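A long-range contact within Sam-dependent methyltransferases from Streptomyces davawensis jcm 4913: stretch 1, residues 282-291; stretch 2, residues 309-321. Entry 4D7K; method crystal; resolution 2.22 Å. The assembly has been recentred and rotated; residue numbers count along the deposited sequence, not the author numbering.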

# COMPACT_ATOMS: atom_id res chain seq x y z
N LEU A 282 29.56 15.27 -12.23
CA LEU A 282 28.80 14.73 -11.10
C LEU A 282 27.59 13.95 -11.60
O LEU A 282 26.68 14.52 -12.19
N ILE A 283 27.59 12.64 -11.37
CA ILE A 283 26.47 11.82 -11.79
C ILE A 283 25.57 11.49 -10.61
O ILE A 283 25.99 10.86 -9.64
N LEU A 284 24.32 11.93 -10.70
CA LEU A 284 23.36 11.72 -9.63
C LEU A 284 22.49 10.51 -9.95
O LEU A 284 21.77 10.50 -10.96
N ASP A 285 22.56 9.49 -9.11
CA ASP A 285 21.85 8.25 -9.37
C ASP A 285 21.79 7.39 -8.12
O ASP A 285 22.40 7.71 -7.10
N SER A 286 21.04 6.29 -8.20
CA SER A 286 21.08 5.26 -7.18
C SER A 286 22.10 4.21 -7.62
O SER A 286 22.05 3.73 -8.75
N VAL A 287 23.02 3.86 -6.73
CA VAL A 287 24.10 2.94 -7.09
C VAL A 287 23.91 1.59 -6.42
O VAL A 287 23.92 1.48 -5.19
N ILE A 288 23.72 0.56 -7.24
CA ILE A 288 23.54 -0.81 -6.76
C ILE A 288 24.71 -1.23 -5.90
O ILE A 288 25.86 -1.15 -6.32
N GLY A 289 24.41 -1.68 -4.68
CA GLY A 289 25.43 -2.11 -3.74
C GLY A 289 25.86 -0.98 -2.82
O GLY A 289 26.53 -1.22 -1.82
N GLU A 290 25.47 0.25 -3.16
CA GLU A 290 25.83 1.41 -2.35
C GLU A 290 24.66 2.36 -2.22
O GLU A 290 24.80 3.58 -2.33
N THR A 291 23.49 1.79 -1.99
CA THR A 291 22.29 2.55 -1.69
C THR A 291 21.71 2.00 -0.40
O THR A 291 22.11 0.92 0.04
N GLU A 309 18.12 0.26 -16.15
CA GLU A 309 18.59 -0.30 -14.89
C GLU A 309 19.67 0.57 -14.24
O GLU A 309 20.43 1.26 -14.93
N HIS A 310 19.73 0.55 -12.91
CA HIS A 310 20.80 1.23 -12.19
C HIS A 310 22.09 0.44 -12.34
O HIS A 310 22.05 -0.77 -12.58
N ARG A 311 23.23 1.11 -12.22
CA ARG A 311 24.51 0.45 -12.40
C ARG A 311 25.28 0.28 -11.09
O ARG A 311 25.15 1.10 -10.17
N THR A 312 26.07 -0.78 -11.01
CA THR A 312 26.98 -0.97 -9.88
C THR A 312 28.18 -0.07 -10.06
O THR A 312 28.33 0.56 -11.11
N ARG A 313 29.04 -0.01 -9.05
CA ARG A 313 30.23 0.83 -9.12
C ARG A 313 31.21 0.33 -10.17
O ARG A 313 31.78 1.11 -10.94
N ALA A 314 31.40 -0.99 -10.21
CA ALA A 314 32.30 -1.61 -11.17
C ALA A 314 31.85 -1.30 -12.60
O ALA A 314 32.67 -1.04 -13.47
N GLN A 315 30.54 -1.34 -12.82
CA GLN A 315 29.98 -1.00 -14.12
C GLN A 315 30.26 0.45 -14.48
O GLN A 315 30.62 0.75 -15.63
N TRP A 316 30.11 1.34 -13.51
CA TRP A 316 30.39 2.76 -13.72
C TRP A 316 31.87 2.98 -13.98
O TRP A 316 32.24 3.79 -14.83
N ASP A 317 32.72 2.26 -13.25
CA ASP A 317 34.16 2.29 -13.48
C ASP A 317 34.49 1.96 -14.93
O ASP A 317 35.23 2.69 -15.58
N ASP A 318 33.92 0.86 -15.42
CA ASP A 318 34.19 0.37 -16.77
C ASP A 318 33.69 1.33 -17.83
O ASP A 318 34.35 1.56 -18.85
N LEU A 319 32.51 1.91 -17.60
CA LEU A 319 31.94 2.87 -18.53
C LEU A 319 32.79 4.13 -18.58
O LEU A 319 33.20 4.58 -19.65
N LEU A 320 33.07 4.70 -17.41
CA LEU A 320 33.84 5.93 -17.30
C LEU A 320 35.28 5.76 -17.77
O LEU A 320 35.91 6.71 -18.24
N ALA A 321 35.80 4.54 -17.64
CA ALA A 321 37.16 4.23 -18.07
C ALA A 321 37.31 4.43 -19.57
O ALA A 321 38.31 4.97 -20.04

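Where a strand runs out into a turn beside the start of a helix, apolar packing and polar contacts with ordered water commonly alternate, and this methyltransferase illustrates the mixture residue by residue. In strand 282-285 the side chains alternate: Leu-282 and Leu-284 lie out of reach of the second stretch, whereas Ile-283 and Asp-285 point toward it. Ile-283, with chi1 m and chi2 t, extends its CD1 to 3.7 Å from Trp-316 CZ3 and 4.3 Å from Leu-320 CD2, an apolar contact with residues one helical turn apart.

Asp-285, chi1 t, brings OD1 to 3.0 Å from His-310 ND1; the same OD1 accepts a hydrogen bond from Ser-286 N at 2.6 Å. Its OD2 sits at the edge of the Trp-316 ring, 3.8 Å from CZ2. Ser-286, also t, covers one face of His-310 (chi1 m), its CB 4.0 Å from the ring centroid in a CH-pi contact. Between the backbones, water 1 lies 2.7 Å from Ser-286 O, placed to donate to it, and accepts from Arg-311 N (2.7 Å) and Trp-316 NE1 (3.1 Å), so the buried indole N-H finds a partner.

Val-287, t, rests its CG1 3.7 Å from Arg-311 O, which also receives a weak hydrogen bond from Ile-288 N at 3.3 Å. Ile-288, m at both chi angles, points toward the second stretch, its CG1 3.8 Å from His-310 CB and its CB 3.7 Å from Thr-312 CG2. Gly-289 allows the type II turn, since a CB there would jam against the preceding carbonyl. Beyond it, Glu-290 (chi1 m) meets the extended Arg-313 (chi1 t) in a salt bridge, OE1 to NH1 2.8 Å. Water 2 reinforces this end, donating to Ile-288 O and Glu-290 OE2, each at 2.9 Å, and accepting from Arg-313 N at 3.2 Å.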

# COMPACT_ATOMS: atom_id res chain seq x y z
CB LEU A 282 28.35 15.85 -10.16
CG LEU A 282 29.41 16.89 -9.78
CD1 LEU A 282 28.79 17.98 -8.92
CD2 LEU A 282 30.60 16.25 -9.07
CB ILE A 283 26.93 10.52 -12.47
CG1 ILE A 283 27.86 10.84 -13.64
CG2 ILE A 283 25.74 9.71 -12.96
CD1 ILE A 283 28.31 9.62 -14.42
CB LEU A 284 22.50 12.98 -9.43
CG LEU A 284 23.07 14.15 -8.61
CD1 LEU A 284 24.41 14.63 -9.14
CD2 LEU A 284 22.09 15.30 -8.57
CB ASP A 285 22.52 7.48 -10.51
CG ASP A 285 21.58 6.52 -11.22
OD1 ASP A 285 20.45 6.30 -10.73
OD2 ASP A 285 21.97 5.97 -12.27
CB SER A 286 19.70 4.63 -6.97
OG SER A 286 19.74 3.64 -5.96
CB VAL A 287 25.47 3.53 -6.71
CG1 VAL A 287 26.58 2.54 -7.03
CG2 VAL A 287 25.69 4.85 -7.42
CB ILE A 288 23.38 -1.81 -7.93
CG1 ILE A 288 22.19 -1.42 -8.82
CG2 ILE A 288 23.23 -3.23 -7.40
CD1 ILE A 288 20.85 -1.58 -8.14
CB GLU A 290 27.05 2.12 -2.95
CG GLU A 290 28.31 1.26 -2.93
CD GLU A 290 29.50 1.95 -3.56
OE1 GLU A 290 29.85 3.05 -3.10
OE2 GLU A 290 30.08 1.38 -4.51
CB THR A 291 21.25 2.47 -2.82
OG1 THR A 291 20.14 3.32 -2.53
CG2 THR A 291 20.75 1.03 -2.98
CB GLU A 309 19.11 -1.72 -15.12
CG GLU A 309 19.26 -2.55 -13.86
CD GLU A 309 19.73 -3.96 -14.15
OE1 GLU A 309 20.14 -4.23 -15.30
OE2 GLU A 309 19.70 -4.81 -13.24
CB HIS A 310 20.45 1.40 -10.71
CG HIS A 310 19.26 2.26 -10.47
ND1 HIS A 310 19.20 3.58 -10.87
CD2 HIS A 310 18.08 2.00 -9.85
CE1 HIS A 310 18.03 4.09 -10.52
NE2 HIS A 310 17.34 3.15 -9.90
CB ARG A 311 25.36 1.22 -13.42
CG ARG A 311 24.89 1.10 -14.86
CD ARG A 311 25.80 1.91 -15.79
NE ARG A 311 25.53 1.69 -17.21
CZ ARG A 311 24.72 2.44 -17.95
NH1 ARG A 311 24.09 3.47 -17.40
NH2 ARG A 311 24.53 2.17 -19.23
CB THR A 312 27.47 -2.43 -9.75
OG1 THR A 312 28.28 -2.76 -10.89
CG2 THR A 312 26.30 -3.39 -9.67
CB ARG A 313 30.93 0.88 -7.76
CG ARG A 313 32.07 1.88 -7.70
CD ARG A 313 32.85 1.73 -6.41
NE ARG A 313 33.63 2.93 -6.10
CZ ARG A 313 33.34 3.77 -5.11
NH1 ARG A 313 32.30 3.55 -4.32
NH2 ARG A 313 34.10 4.84 -4.91
CB ALA A 314 32.38 -3.11 -10.94
CB GLN A 315 28.47 -1.27 -14.13
CG GLN A 315 28.12 -2.75 -14.11
CD GLN A 315 26.62 -2.98 -14.01
OE1 GLN A 315 25.95 -2.42 -13.14
NE2 GLN A 315 26.10 -3.82 -14.90
CB TRP A 316 29.95 3.60 -12.52
CG TRP A 316 28.48 3.93 -12.53
CD1 TRP A 316 27.54 3.52 -11.62
CD2 TRP A 316 27.79 4.75 -13.48
NE1 TRP A 316 26.31 4.03 -11.95
CE2 TRP A 316 26.43 4.79 -13.09
CE3 TRP A 316 28.18 5.45 -14.63
CZ2 TRP A 316 25.47 5.50 -13.80
CZ3 TRP A 316 27.22 6.16 -15.33
CH2 TRP A 316 25.88 6.18 -14.92
CB ASP A 317 34.88 1.31 -12.55
CG ASP A 317 35.42 1.98 -11.29
OD1 ASP A 317 35.91 3.12 -11.39
OD2 ASP A 317 35.35 1.35 -10.21
CB ASP A 318 33.56 -1.01 -16.96
CG ASP A 318 34.15 -1.78 -18.13
OD1 ASP A 318 34.21 -1.23 -19.25
OD2 ASP A 318 34.58 -2.94 -17.93
CB LEU A 319 30.50 3.20 -18.12
CG LEU A 319 29.47 3.26 -19.25
CD1 LEU A 319 29.31 1.90 -19.89
CD2 LEU A 319 28.13 3.76 -18.73
CB LEU A 320 33.82 6.45 -15.86
CG LEU A 320 32.46 6.95 -15.37
CD1 LEU A 320 32.41 6.95 -13.85
CD2 LEU A 320 32.16 8.33 -15.92
CB ALA A 321 37.55 2.81 -17.67
O HOH W 1 23.43 3.52 -11.05
O HOH W 2 28.66 -0.71 -5.97